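Local coordinates for protein ficolin-3 (Homo sapiens, PDB 2J5Z) that binds galactose through a calcium-containing fibrinogen-like lectin domain and probably recognises sugars on foreign surfaces in innate immunity, at residues S62-F65 with F66-W69. Residues are numbered along the deposited sequence; the frame is centred on the assembly and turned at random.
Sequences SVDF and FRSW
Arg67 folds back over the backbone of Asp64 from the last position of an inverse gamma turn centred on Phe66, in the loop that joins strand 52-58 to helix 69-74 of the fibrinogen-like domain. The turn is identified by the phi and psi of Phe66, -82° and 76°, and by a weak bond from Arg67 N to Phe65 O, 2.9 Å long. Followed outward, the arginine starts with Arg67 CB 4.2 Å from Phe65 O. Arg67 CG, set beside its own backbone N, lies 3.4 Å from Asp64 O, and the bend at chi2 carries the chain on past that same carbonyl. Arg67 NE reaches Asp64 O at 2.7 Å, but the N-H...O angle is only 127°, which makes the bond weak. CD and CZ of Arg67 also lie against Asp64 O, CZ at 3.3 Å. At the tip the guanidinium branches: Arg67 NH2 approaches Val63 CG1 obliquely at 3.7 Å. A water accepts from Asp64 N and, weakly, from Arg67 NH2, while Arg67 NH1 forms a salt bridge with Asp46 of the second subunit, tying this loop into the assembly.

The carboxylate of Asp64 serves the turn instead. With CG anti to the backbone N, Asp64 OD1 accepts the N-H of Phe66 N over 2.9 Å, the donor standing well above the carboxylate plane. The aspartate and Phe66 side chains run side by side; the phenyl group continues to a ring stack with His172. Past the turn, Ser68 is the N-cap of helix 69-74. A second water donates to both Asp64 OD2 and Phe66 O, bridging the carboxylate to the central residue of the turn.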
loop_
_atom_site.group_PDB
_atom_site.type_symbol
_atom_site.label_atom_id
_atom_site.label_comp_id
_atom_site.label_asym_id
_atom_site.label_seq_id
_atom_site.Cartn_x
_atom_site.Cartn_y
_atom_site.Cartn_z
ATOM N N SER A 62 11.175 -10.097 0.380
ATOM C CA SER A 62 10.256 -10.449 -0.695
ATOM C C SER A 62 10.824 -10.125 -2.081
ATOM O O SER A 62 10.460 -10.759 -3.065
ATOM C CB SER A 62 8.891 -9.780 -0.488
ATOM O OG SER A 62 8.985 -8.365 -0.512
ATOM N N VAL A 63 11.737 -9.159 -2.155
ATOM C CA VAL A 63 12.284 -8.737 -3.438
ATOM C C VAL A 63 13.754 -9.136 -3.593
ATOM O O VAL A 63 14.542 -8.981 -2.662
ATOM C CB VAL A 63 12.175 -7.202 -3.592
ATOM C CG1 VAL A 63 12.895 -6.728 -4.855
ATOM C CG2 VAL A 63 10.719 -6.773 -3.618
ATOM N N ASP A 64 14.125 -9.617 -4.777
ATOM C CA ASP A 64 15.506 -10.037 -5.042
ATOM C C ASP A 64 16.359 -8.810 -5.350
ATOM O O ASP A 64 16.048 -8.041 -6.268
ATOM C CB ASP A 64 15.520 -11.007 -6.222
ATOM C CG ASP A 64 16.881 -11.635 -6.480
ATOM O OD1 ASP A 64 17.872 -11.287 -5.805
ATOM O OD2 ASP A 64 16.952 -12.479 -7.406
ATOM N N PHE A 65 17.411 -8.601 -4.567
ATOM C CA PHE A 65 18.274 -7.438 -4.784
ATOM C C PHE A 65 19.552 -7.805 -5.552
ATOM O O PHE A 65 20.359 -6.933 -5.867
ATOM C CB PHE A 65 18.595 -6.710 -3.456
ATOM C CG PHE A 65 17.575 -5.659 -3.075
ATOM C CD1 PHE A 65 16.282 -6.026 -2.736
ATOM C CD2 PHE A 65 17.909 -4.299 -3.062
ATOM C CE1 PHE A 65 15.334 -5.074 -2.396
ATOM C CE2 PHE A 65 16.955 -3.332 -2.716
ATOM C CZ PHE A 65 15.672 -3.718 -2.372
ATOM N N PHE A 66 19.734 -9.088 -5.865
ATOM C CA PHE A 66 20.907 -9.481 -6.649
ATOM C C PHE A 66 20.620 -9.242 -8.133
ATOM O O PHE A 66 20.335 -10.176 -8.892
ATOM C CB PHE A 66 21.319 -10.940 -6.376
ATOM C CG PHE A 66 22.653 -11.312 -6.966
ATOM C CD1 PHE A 66 23.786 -10.568 -6.668
ATOM C CD2 PHE A 66 22.781 -12.407 -7.817
ATOM C CE1 PHE A 66 25.020 -10.908 -7.213
ATOM C CE2 PHE A 66 24.007 -12.748 -8.363
ATOM C CZ PHE A 66 25.126 -12.001 -8.062
ATOM N N ARG A 67 20.669 -7.978 -8.541
ATOM C CA ARG A 67 20.246 -7.596 -9.876
ATOM C C ARG A 67 21.334 -6.898 -10.669
ATOM O O ARG A 67 22.359 -6.472 -10.122
ATOM C CB ARG A 67 19.023 -6.680 -9.804
ATOM C CG ARG A 67 17.904 -7.195 -8.935
ATOM C CD ARG A 67 16.863 -7.959 -9.735
ATOM N NE ARG A 67 15.663 -8.129 -8.921
ATOM C CZ ARG A 67 14.469 -7.618 -9.190
ATOM N NH1 ARG A 67 14.255 -6.910 -10.300
ATOM N NH2 ARG A 67 13.470 -7.855 -8.348
ATOM N N SER A 68 21.067 -6.749 -11.958
ATOM C CA SER A 68 22.045 -6.325 -12.933
ATOM C C SER A 68 22.169 -4.818 -12.983
ATOM O O SER A 68 21.363 -4.094 -12.389
ATOM C CB SER A 68 21.610 -6.798 -14.306
ATOM O OG SER A 68 20.410 -6.134 -14.661
ATOM N N TRP A 69 23.173 -4.366 -13.727
ATOM C CA TRP A 69 23.423 -2.949 -13.939
ATOM C C TRP A 69 22.165 -2.226 -14.390
ATOM O O TRP A 69 21.822 -1.162 -13.851
ATOM C CB TRP A 69 24.542 -2.761 -14.979
ATOM C CG TRP A 69 24.898 -1.345 -15.173
ATOM C CD1 TRP A 69 24.479 -0.520 -16.169
ATOM C CD2 TRP A 69 25.738 -0.566 -14.325
ATOM N NE1 TRP A 69 25.005 0.738 -15.988
ATOM C CE2 TRP A 69 25.784 0.733 -14.862
ATOM C CE3 TRP A 69 26.449 -0.837 -13.153
ATOM C CZ2 TRP A 69 26.525 1.758 -14.271
ATOM C CZ3 TRP A 69 27.185 0.182 -12.574
ATOM C CH2 TRP A 69 27.216 1.456 -13.126
HETATM O O HOH W 1 12.276 -10.158 -6.892
HETATM O O HOH W 2 19.152 -12.960 -8.529
#